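Local coordinates for protein putative methylase (Clostridium difficile, PDB 3LDU) that binds GTP and is probably an RNA-binding methyltransferase that modifies guanines of ribosomal RNA, at residues L9-F14 against R57-V62; N53-C58 against N219-L224; E141-F146 against E231-L236. All blocks are in the same frame, centred on the assembly; numbering follows the deposited sequence.

Interaction 1: L9-F14 against R57-V62; sequences LISPCF and RCAERV
In Glu60, CG lies anti to the carbonyl carbon (chi1 -61°) and a bend at chi2 (-62°) carries the carboxylate to the edge of the Phe14 ring. The contact sits in the ferredoxin-like domain of the RlmL family, where the end of strand 7-12 meets the loop that leads from helix 48-55 into the neighbouring antiparallel strand 63-70. Although 57-62 is not itself a strand, it runs roughly antiparallel to 9-14. Glu60 N donates to Pro12 O over 2.9 Å in an almost perfectly straight bond (179°), approaching from above the carbonyl plane. One residue earlier in the strand, Ser11 OG, placed beside its own backbone N, reaches a lone pair of Arg61 O in the carbonyl plane at 3.0 Å; the same hydroxyl is also hydrogen-bonded to Tyr42 OH of strand 39-44. Arg61 O is crowded from a second direction by Pro12 CD, 3.3 Å away, and the aliphatic CG of Arg61 lies across the proline ring. Toward the start of 9-14, Leu9 CD1 rests on Val62 CG1 at 3.9 Å; the CB atoms of Ser11 and Ala59 touch, and Leu21 of helix 18-27 packs on both residues. The backbone N of Arg61, by contrast, is buried without a hydrogen-bond partner. At the far end the Glu60 carboxylate stands nearly perpendicular to the Phe14 ring and points OE2 at its edge, in plane, 3.3 Å from CD1. That carboxylate also forms a salt bridge with Arg180 and a hydrogen bond with Thr182, which would favour its ionised form. A water completes the corner, accepting from Phe14 N and donating to both Cys58 O and Glu60 OE2, the last at 2.7 Å.

Interaction 2: N53-C58 against N219-L224; sequences NMWLRC and NMAPGL
A Schellman motif ends helix 208-217 of the methyltransferase domain, with Asn219 at positive phi as its C-prime residue, and the chain that follows docks against the end of helix 48-55 in the ferredoxin-like domain. Beyond the motif, Ala221 to Leu224 form a type I beta turn, closed by Leu224 N to Ala221 O. The turn meets the last carbonyls of the helix: Gly223 N donates to Met54 O at 2.9 Å, from above the carbonyl plane. Pro222 CD and Ala221 CB crowd the same oxygen, each at 3.2 Å, so apolar carbons press on this oxygen beside its N-H donor. The backbone of Gly223 packs closely on the helix end, its CA beside Asn53 O and 4.3 Å from Met54 CA. Ala221 CB sits squarely over one face of the Trp55 six-membered ring, 3.6 Å from its centroid and 6° off the normal, a CH-pi contact, and it also touches Met54 CG. Met54 is a selenomethionine. Its CG is anti to the backbone N (chi1 180°), and bends at the next two torsions curl the chain back so that SE lies against the backbone of Gly223 and Leu224. Arg57 stretches out from CG to NE and grips one acceptor end-on, NH1 reaching Met220 O at 2.9 Å and NH2 at 3.0 Å. The oxygen lies near the guanidinium plane, NH1 approaching almost along the C=O axis and NH2 from well above the carbonyl plane. Pro222 CD covers one face of the guanidinium, while Ala185 and Tyr189 of helix 181-189 also pack on this side chain. The contact is a buried interface between the two domains, in which a beta turn receives a helix end and an arginine clasps the carbonyl of the residue after the C-prime position of a Schellman motif.

Interaction 3: E141-F146 against E231-L236; sequences EKYPIF and EKWRTL. With FMT (formic acid), chain C.
The tight part of this contact is a stack of Tyr143 on Trp233. The phenol ring lies face to face with the five-membered ring of the indole, centroids 3.8 Å apart and planes 20° from parallel, and Tyr143 CE1 comes within 3.3 Å of Trp233 CD2. The rotation of the indole is fixed by its own nitrogen: Trp233 NE1 donates to Lys142 O at 2.9 Å, the oxygen lying near the ring plane. Beside the stack, Glu141 CG takes the crowded position between backbone N and carbonyl carbon (chi1 80°), and a bend at chi2 brings the carboxylate to Arg234. Arg234 NE bridges both oxygens on their syn lone pairs, 2.9 Å from OE1 and from OE2. OE2 also accepts from Tyr143 OH at 2.8 Å on its anti lone pair, and from Arg234 N above the carboxylate plane. Three donors on one oxygen would stabilise the carboxylate's charge. The margins are looser and more exposed: Lys142 turns away and the Lys232 amine leads outward at one end, Arg234 NH2 has only a weak bond to Glu141 but a further partner in Tyr92 O, while at the other end Thr235 OG1 donates to a formic acid, probably from the crystallisation liquor, at 2.6 Å. A stacked aromatic pair flanked by a salt bridge thus joins the approach to strand 145-150 of the THUMP domain to a type I turn of the methyltransferase domain.

Interactions 1 and 2 are continuous: they share Arg57 and Cys58, their centres lie about 12 Å apart, and Val62 CG2 packs on Asn53 OD1 at 3.7 Å. Interaction 3 stands farther off, its centre about 18 Å from that of interaction 1, and touches it through Arg61 CD and Phe146 CE2, 4.3 Å apart. Strands 7-12 and 145-150 belong to one mixed sheet. Interactions 2 and 3 both hold the connection between helices 208-217 and 238-251, one against the ferredoxin-like domain and the other against the THUMP domain. In interaction 1 the Phe14 side chain is about 13 Å from bound GTP; interaction 3 lies away from the nucleotide site.

Interaction 1: L9-F14 against R57-V62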
loop_
_atom_site.group_PDB
_atom_site.type_symbol
_atom_site.label_atom_id
_atom_site.label_comp_id
_atom_site.label_asym_id
_atom_site.label_seq_id
_atom_site.Cartn_x
_atom_site.Cartn_y
_atom_site.Cartn_z
ATOM N N LEU A 9 6.583 10.201 -11.451
ATOM C CA LEU A 9 5.467 9.437 -10.918
ATOM C C LEU A 9 5.160 9.908 -9.512
ATOM O O LEU A 9 6.026 10.466 -8.819
ATOM C CB LEU A 9 5.801 7.940 -10.891
ATOM C CG LEU A 9 6.304 7.308 -12.191
ATOM C CD1 LEU A 9 6.567 5.817 -12.023
ATOM C CD2 LEU A 9 5.304 7.549 -13.335
ATOM N N ILE A 10 3.918 9.686 -9.102
ATOM C CA ILE A 10 3.489 9.968 -7.751
ATOM C C ILE A 10 2.810 8.739 -7.158
ATOM O O ILE A 10 1.884 8.170 -7.758
ATOM C CB ILE A 10 2.488 11.118 -7.740
ATOM C CG1 ILE A 10 3.084 12.343 -8.438
ATOM C CG2 ILE A 10 2.068 11.457 -6.286
ATOM C CD1 ILE A 10 2.065 13.417 -8.670
ATOM N N SER A 11 3.259 8.334 -5.974
ATOM C CA SER A 11 2.584 7.255 -5.264
ATOM C C SER A 11 2.046 7.717 -3.928
ATOM O O SER A 11 2.805 8.090 -3.038
ATOM C CB SER A 11 3.510 6.060 -5.075
ATOM O OG SER A 11 3.664 5.378 -6.306
ATOM N N PRO A 12 0.720 7.714 -3.797
ATOM C CA PRO A 12 0.081 8.039 -2.529
ATOM C C PRO A 12 0.304 6.882 -1.560
ATOM O O PRO A 12 0.532 5.739 -1.973
ATOM C CB PRO A 12 -1.410 8.126 -2.899
ATOM C CG PRO A 12 -1.457 8.177 -4.397
ATOM C CD PRO A 12 -0.255 7.447 -4.870
ATOM N N CYS A 13 0.263 7.179 -0.274
ATOM C CA CYS A 13 0.354 6.143 0.743
ATOM C C CYS A 13 -0.338 6.658 1.976
ATOM O O CYS A 13 -0.588 7.852 2.096
ATOM C CB CYS A 13 1.814 5.849 1.083
ATOM S SG CYS A 13 2.745 7.299 1.720
ATOM N N PHE A 14 -0.650 5.766 2.902
ATOM C CA PHE A 14 -1.246 6.231 4.145
ATOM C C PHE A 14 -0.237 7.033 4.957
ATOM O O PHE A 14 0.971 6.829 4.836
ATOM C CB PHE A 14 -1.884 5.077 4.916
ATOM C CG PHE A 14 -3.263 4.739 4.425
ATOM C CD1 PHE A 14 -3.453 3.788 3.441
ATOM C CD2 PHE A 14 -4.370 5.414 4.915
ATOM C CE1 PHE A 14 -4.724 3.496 2.976
ATOM C CE2 PHE A 14 -5.640 5.125 4.456
ATOM C CZ PHE A 14 -5.818 4.163 3.486
ATOM N N ARG A 57 5.198 -2.263 -2.431
ATOM C CA ARG A 57 4.268 -2.900 -1.493
ATOM C C ARG A 57 3.525 -1.906 -0.617
ATOM O O ARG A 57 2.490 -2.244 -0.052
ATOM C CB ARG A 57 5.013 -3.883 -0.587
ATOM C CG ARG A 57 5.878 -4.865 -1.339
ATOM C CD ARG A 57 6.532 -5.875 -0.420
ATOM N NE ARG A 57 7.591 -6.612 -1.109
ATOM C CZ ARG A 57 7.413 -7.777 -1.711
ATOM N NH1 ARG A 57 6.206 -8.352 -1.714
ATOM N NH2 ARG A 57 8.432 -8.362 -2.322
ATOM N N CYS A 58 4.044 -0.683 -0.511
ATOM C CA CYS A 58 3.441 0.323 0.372
ATOM C C CYS A 58 2.733 1.469 -0.354
ATOM O O CYS A 58 2.188 2.371 0.272
ATOM C CB CYS A 58 4.496 0.865 1.332
ATOM S SG CYS A 58 5.103 -0.427 2.470
ATOM N N ALA A 59 2.751 1.428 -1.685
ATOM C CA ALA A 59 2.057 2.429 -2.488
ATOM C C ALA A 59 0.602 2.039 -2.662
ATOM O O ALA A 59 0.301 0.875 -2.896
ATOM C CB ALA A 59 2.723 2.543 -3.870
ATOM N N GLU A 60 -0.304 3.008 -2.585
ATOM C CA GLU A 60 -1.711 2.694 -2.823
ATOM C C GLU A 60 -2.011 2.692 -4.317
ATOM O O GLU A 60 -2.988 2.092 -4.752
ATOM C CB GLU A 60 -2.635 3.689 -2.126
ATOM C CG GLU A 60 -2.484 3.710 -0.622
ATOM C CD GLU A 60 -2.834 2.378 0.023
ATOM O OE1 GLU A 60 -3.826 1.742 -0.400
ATOM O OE2 GLU A 60 -2.122 1.985 0.973
ATOM N N ARG A 61 -1.167 3.386 -5.079
ATOM C CA ARG A 61 -1.236 3.343 -6.533
ATOM C C ARG A 61 -0.097 4.148 -7.125
ATOM O O ARG A 61 0.751 4.669 -6.399
ATOM C CB ARG A 61 -2.598 3.797 -7.074
ATOM C CG ARG A 61 -3.062 5.143 -6.567
ATOM C CD ARG A 61 -4.376 5.543 -7.220
ATOM N NE ARG A 61 -5.476 4.645 -6.872
ATOM C CZ ARG A 61 -5.923 3.667 -7.652
ATOM N NH1 ARG A 61 -6.936 2.904 -7.251
ATOM N NH2 ARG A 61 -5.359 3.452 -8.832
ATOM N N VAL A 62 0.002 4.122 -8.449
ATOM C CA VAL A 62 1.113 4.768 -9.126
ATOM C C VAL A 62 0.527 5.701 -10.174
ATOM O O VAL A 62 -0.153 5.246 -11.095
ATOM C CB VAL A 62 2.038 3.745 -9.806
ATOM C CG1 VAL A 62 3.131 4.471 -10.623
ATOM C CG2 VAL A 62 2.649 2.806 -8.765
HETATM O O HOH W 1 0.099 3.099 2.098
#

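Interaction 2: N53-C58 against N219-L224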
loop_
_atom_site.group_PDB
_atom_site.type_symbol
_atom_site.label_atom_id
_atom_site.label_comp_id
_atom_site.label_asym_id
_atom_site.label_seq_id
_atom_site.Cartn_x
_atom_site.Cartn_y
_atom_site.Cartn_z
ATOM N N ASN A 53 4.495 -0.345 -10.240
ATOM C CA ASN A 53 3.309 -1.167 -10.027
ATOM C C ASN A 53 3.664 -2.596 -9.628
ATOM O O ASN A 53 3.001 -3.200 -8.783
ATOM C CB ASN A 53 2.446 -1.189 -11.301
ATOM C CG ASN A 53 1.617 0.055 -11.441
ATOM O OD1 ASN A 53 0.704 0.287 -10.652
ATOM N ND2 ASN A 53 1.932 0.878 -12.441
HETATM N N MSE A 54 4.727 -3.129 -10.218
HETATM C CA MSE A 54 5.099 -4.524 -9.972
HETATM C C MSE A 54 5.621 -4.740 -8.556
HETATM O O MSE A 54 5.317 -5.761 -7.912
HETATM C CB MSE A 54 6.173 -4.964 -10.964
HETATM C CG MSE A 54 6.648 -6.402 -10.795
HETATM SE SE MSE A 54 5.223 -7.733 -11.018
HETATM C CE MSE A 54 4.279 -6.970 -12.467
ATOM N N TRP A 55 6.420 -3.784 -8.088
ATOM C CA TRP A 55 7.276 -4.006 -6.927
ATOM C C TRP A 55 6.895 -3.253 -5.652
ATOM O O TRP A 55 7.223 -3.706 -4.554
ATOM C CB TRP A 55 8.743 -3.702 -7.285
ATOM C CG TRP A 55 9.381 -4.803 -8.090
ATOM C CD1 TRP A 55 9.619 -4.814 -9.444
ATOM C CD2 TRP A 55 9.802 -6.073 -7.595
ATOM N NE1 TRP A 55 10.191 -6.015 -9.805
ATOM C CE2 TRP A 55 10.311 -6.805 -8.691
ATOM C CE3 TRP A 55 9.815 -6.669 -6.325
ATOM C CZ2 TRP A 55 10.827 -8.093 -8.553
ATOM C CZ3 TRP A 55 10.317 -7.943 -6.192
ATOM C CH2 TRP A 55 10.818 -8.645 -7.296
ATOM N N LEU A 56 6.225 -2.108 -5.771
ATOM C CA LEU A 56 5.953 -1.326 -4.561
ATOM C C LEU A 56 4.859 -1.962 -3.689
ATOM O O LEU A 56 3.727 -2.167 -4.151
ATOM C CB LEU A 56 5.584 0.120 -4.937
ATOM C CG LEU A 56 6.692 0.890 -5.645
ATOM C CD1 LEU A 56 6.173 2.288 -6.025
ATOM C CD2 LEU A 56 7.943 0.995 -4.770
ATOM N N ARG A 57 5.198 -2.263 -2.431
ATOM C CA ARG A 57 4.268 -2.900 -1.493
ATOM C C ARG A 57 3.525 -1.906 -0.617
ATOM O O ARG A 57 2.490 -2.244 -0.052
ATOM C CB ARG A 57 5.013 -3.883 -0.587
ATOM C CG ARG A 57 5.878 -4.865 -1.339
ATOM C CD ARG A 57 6.532 -5.875 -0.420
ATOM N NE ARG A 57 7.591 -6.612 -1.109
ATOM C CZ ARG A 57 7.413 -7.777 -1.711
ATOM N NH1 ARG A 57 6.206 -8.352 -1.714
ATOM N NH2 ARG A 57 8.432 -8.362 -2.322
ATOM N N CYS A 58 4.044 -0.683 -0.511
ATOM C CA CYS A 58 3.441 0.323 0.372
ATOM C C CYS A 58 2.733 1.469 -0.354
ATOM O O CYS A 58 2.188 2.371 0.272
ATOM C CB CYS A 58 4.496 0.865 1.332
ATOM S SG CYS A 58 5.103 -0.427 2.470
ATOM N N ASN A 219 10.957 -12.762 -1.923
ATOM C CA ASN A 219 11.091 -11.711 -2.946
ATOM C C ASN A 219 10.077 -11.868 -4.081
ATOM O O ASN A 219 10.408 -11.729 -5.259
ATOM C CB ASN A 219 12.521 -11.681 -3.510
ATOM C CG ASN A 219 12.861 -10.358 -4.178
ATOM O OD1 ASN A 219 12.413 -9.297 -3.748
ATOM N ND2 ASN A 219 13.664 -10.418 -5.232
HETATM N N MSE A 220 8.842 -12.186 -3.722
HETATM C CA MSE A 220 7.755 -12.233 -4.691
HETATM C C MSE A 220 7.144 -10.843 -4.832
HETATM O O MSE A 220 6.664 -10.270 -3.865
HETATM C CB MSE A 220 6.679 -13.221 -4.250
HETATM C CG MSE A 220 5.490 -13.263 -5.201
HETATM SE SE MSE A 220 4.117 -14.485 -4.554
HETATM C CE MSE A 220 5.121 -16.136 -4.772
ATOM N N ALA A 221 7.160 -10.304 -6.046
ATOM C CA ALA A 221 6.658 -8.958 -6.275
ATOM C C ALA A 221 5.166 -8.903 -5.982
ATOM O O ALA A 221 4.431 -9.825 -6.349
ATOM C CB ALA A 221 6.919 -8.552 -7.753
ATOM N N PRO A 222 4.699 -7.810 -5.342
ATOM C CA PRO A 222 3.277 -7.708 -4.997
ATOM C C PRO A 222 2.371 -7.768 -6.216
ATOM O O PRO A 222 1.271 -8.321 -6.124
ATOM C CB PRO A 222 3.164 -6.332 -4.314
ATOM C CG PRO A 222 4.443 -5.617 -4.647
ATOM C CD PRO A 222 5.480 -6.686 -4.801
ATOM N N GLY A 223 2.826 -7.235 -7.345
ATOM C CA GLY A 223 1.974 -7.149 -8.530
ATOM C C GLY A 223 2.009 -8.354 -9.457
ATOM O O GLY A 223 1.434 -8.325 -10.547
ATOM N N LEU A 224 2.673 -9.422 -9.020
ATOM C CA LEU A 224 2.965 -10.562 -9.895
ATOM C C LEU A 224 1.717 -11.270 -10.401
ATOM O O LEU A 224 1.686 -11.749 -11.537
ATOM C CB LEU A 224 3.882 -11.554 -9.173
ATOM C CG LEU A 224 4.682 -12.584 -9.970
ATOM C CD1 LEU A 224 5.547 -11.951 -11.078
ATOM C CD2 LEU A 224 5.528 -13.418 -9.010
#

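Interaction 3: E141-F146 against E231-L236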
loop_
_atom_site.group_PDB
_atom_site.type_symbol
_atom_site.label_atom_id
_atom_site.label_comp_id
_atom_site.label_asym_id
_atom_site.label_seq_id
_atom_site.Cartn_x
_atom_site.Cartn_y
_atom_site.Cartn_z
ATOM N N GLU A 141 -8.844 2.220 -25.233
ATOM C CA GLU A 141 -8.421 1.954 -23.853
ATOM C C GLU A 141 -8.476 3.182 -22.930
ATOM O O GLU A 141 -8.501 4.326 -23.381
ATOM C CB GLU A 141 -7.044 1.275 -23.806
ATOM C CG GLU A 141 -5.854 2.199 -23.970
ATOM C CD GLU A 141 -5.591 2.589 -25.427
ATOM O OE1 GLU A 141 -6.462 2.351 -26.294
ATOM O OE2 GLU A 141 -4.500 3.130 -25.699
ATOM N N LYS A 142 -8.492 2.917 -21.629
ATOM C CA LYS A 142 -8.811 3.926 -20.614
ATOM C C LYS A 142 -7.570 4.539 -19.951
ATOM O O LYS A 142 -6.641 3.824 -19.557
ATOM C CB LYS A 142 -9.730 3.282 -19.561
ATOM C CG LYS A 142 -10.273 4.206 -18.487
ATOM C CD LYS A 142 -11.208 3.423 -17.549
ATOM C CE LYS A 142 -11.512 4.191 -16.261
ATOM N NZ LYS A 142 -12.142 3.347 -15.196
ATOM N N TYR A 143 -7.575 5.872 -19.856
ATOM C CA TYR A 143 -6.535 6.674 -19.197
ATOM C C TYR A 143 -7.224 7.508 -18.120
ATOM O O TYR A 143 -7.671 8.625 -18.394
ATOM C CB TYR A 143 -5.873 7.615 -20.228
ATOM C CG TYR A 143 -5.071 6.883 -21.278
ATOM C CD1 TYR A 143 -3.684 6.803 -21.197
ATOM C CD2 TYR A 143 -5.700 6.237 -22.340
ATOM C CE1 TYR A 143 -2.944 6.114 -22.169
ATOM C CE2 TYR A 143 -4.978 5.544 -23.298
ATOM C CZ TYR A 143 -3.599 5.486 -23.205
ATOM O OH TYR A 143 -2.880 4.794 -24.157
ATOM N N PRO A 144 -7.338 6.966 -16.892
ATOM C CA PRO A 144 -8.152 7.646 -15.882
ATOM C C PRO A 144 -7.420 8.873 -15.370
ATOM O O PRO A 144 -6.272 8.770 -14.946
ATOM C CB PRO A 144 -8.300 6.595 -14.767
ATOM C CG PRO A 144 -7.862 5.267 -15.409
ATOM C CD PRO A 144 -6.817 5.678 -16.409
ATOM N N ILE A 145 -8.078 10.022 -15.412
ATOM C CA ILE A 145 -7.437 11.273 -15.034
ATOM C C ILE A 145 -7.747 11.592 -13.573
ATOM O O ILE A 145 -8.904 11.528 -13.148
ATOM C CB ILE A 145 -7.921 12.427 -15.937
ATOM C CG1 ILE A 145 -7.793 12.044 -17.424
ATOM C CG2 ILE A 145 -7.159 13.713 -15.635
ATOM C CD1 ILE A 145 -6.356 11.804 -17.910
ATOM N N PHE A 146 -6.706 11.916 -12.810
ATOM C CA PHE A 146 -6.864 12.266 -11.399
ATOM C C PHE A 146 -6.441 13.719 -11.185
ATOM O O PHE A 146 -5.400 14.146 -11.696
ATOM C CB PHE A 146 -5.999 11.349 -10.531
ATOM C CG PHE A 146 -6.635 10.013 -10.199
ATOM C CD1 PHE A 146 -7.107 9.164 -11.202
ATOM C CD2 PHE A 146 -6.734 9.594 -8.878
ATOM C CE1 PHE A 146 -7.674 7.930 -10.879
ATOM C CE2 PHE A 146 -7.299 8.362 -8.561
ATOM C CZ PHE A 146 -7.766 7.535 -9.561
ATOM N N GLU A 231 -1.224 -1.456 -18.660
ATOM C CA GLU A 231 -0.758 -2.539 -19.515
ATOM C C GLU A 231 -1.468 -2.518 -20.865
ATOM O O GLU A 231 -0.971 -3.090 -21.841
ATOM C CB GLU A 231 -0.941 -3.900 -18.844
ATOM C CG GLU A 231 -0.013 -4.119 -17.667
ATOM C CD GLU A 231 -0.146 -5.511 -17.105
ATOM O OE1 GLU A 231 -1.054 -5.729 -16.275
ATOM O OE2 GLU A 231 0.650 -6.389 -17.502
ATOM N N LYS A 232 -2.626 -1.865 -20.924
ATOM C CA LYS A 232 -3.358 -1.748 -22.190
ATOM C C LYS A 232 -3.024 -0.479 -22.990
ATOM O O LYS A 232 -3.494 -0.317 -24.119
ATOM C CB LYS A 232 -4.868 -1.817 -21.959
ATOM C CG LYS A 232 -5.327 -3.072 -21.221
ATOM C CD LYS A 232 -6.837 -3.052 -21.023
ATOM C CE LYS A 232 -7.327 -4.292 -20.295
ATOM N NZ LYS A 232 -7.004 -5.539 -21.044
ATOM N N TRP A 233 -2.208 0.405 -22.431
ATOM C CA TRP A 233 -1.935 1.682 -23.086
ATOM C C TRP A 233 -1.109 1.532 -24.353
ATOM O O TRP A 233 -0.000 1.005 -24.322
ATOM C CB TRP A 233 -1.200 2.625 -22.138
ATOM C CG TRP A 233 -2.030 3.138 -21.009
ATOM C CD1 TRP A 233 -3.352 2.878 -20.767
ATOM C CD2 TRP A 233 -1.596 4.030 -19.974
ATOM N NE1 TRP A 233 -3.758 3.543 -19.623
ATOM C CE2 TRP A 233 -2.699 4.255 -19.123
ATOM C CE3 TRP A 233 -0.377 4.654 -19.680
ATOM C CZ2 TRP A 233 -2.619 5.084 -17.997
ATOM C CZ3 TRP A 233 -0.300 5.474 -18.573
ATOM C CH2 TRP A 233 -1.416 5.681 -17.740
ATOM N N ARG A 234 -1.648 2.033 -25.461
ATOM C CA ARG A 234 -0.926 2.026 -26.734
ATOM C C ARG A 234 0.299 2.934 -26.688
ATOM O O ARG A 234 1.219 2.788 -27.496
ATOM C CB ARG A 234 -1.852 2.467 -27.868
ATOM C CG ARG A 234 -2.887 1.429 -28.232
ATOM C CD ARG A 234 -3.878 1.991 -29.241
ATOM N NE ARG A 234 -4.813 2.913 -28.608
ATOM C CZ ARG A 234 -5.398 3.934 -29.223
ATOM N NH1 ARG A 234 -5.148 4.187 -30.511
ATOM N NH2 ARG A 234 -6.238 4.704 -28.553
ATOM N N THR A 235 0.301 3.870 -25.742
ATOM C CA THR A 235 1.367 4.861 -25.626
ATOM C C THR A 235 2.609 4.308 -24.926
ATOM O O THR A 235 3.641 4.971 -24.878
ATOM C CB THR A 235 0.887 6.131 -24.878
ATOM O OG1 THR A 235 0.496 5.789 -23.540
ATOM C CG2 THR A 235 -0.296 6.763 -25.597
ATOM N N LEU A 236 2.502 3.101 -24.377
ATOM C CA LEU A 236 3.645 2.442 -23.756
ATOM C C LEU A 236 4.154 1.320 -24.647
ATOM O O LEU A 236 3.392 0.738 -25.424
ATOM C CB LEU A 236 3.270 1.874 -22.383
ATOM C CG LEU A 236 2.799 2.878 -21.337
ATOM C CD1 LEU A 236 2.482 2.199 -20.003
ATOM C CD2 LEU A 236 3.837 3.971 -21.160
HETATM C C FMT C . 1.216 8.085 -21.320
HETATM O O1 FMT C . 2.375 8.286 -21.697
HETATM O O2 FMT C . 0.241 7.957 -22.068
#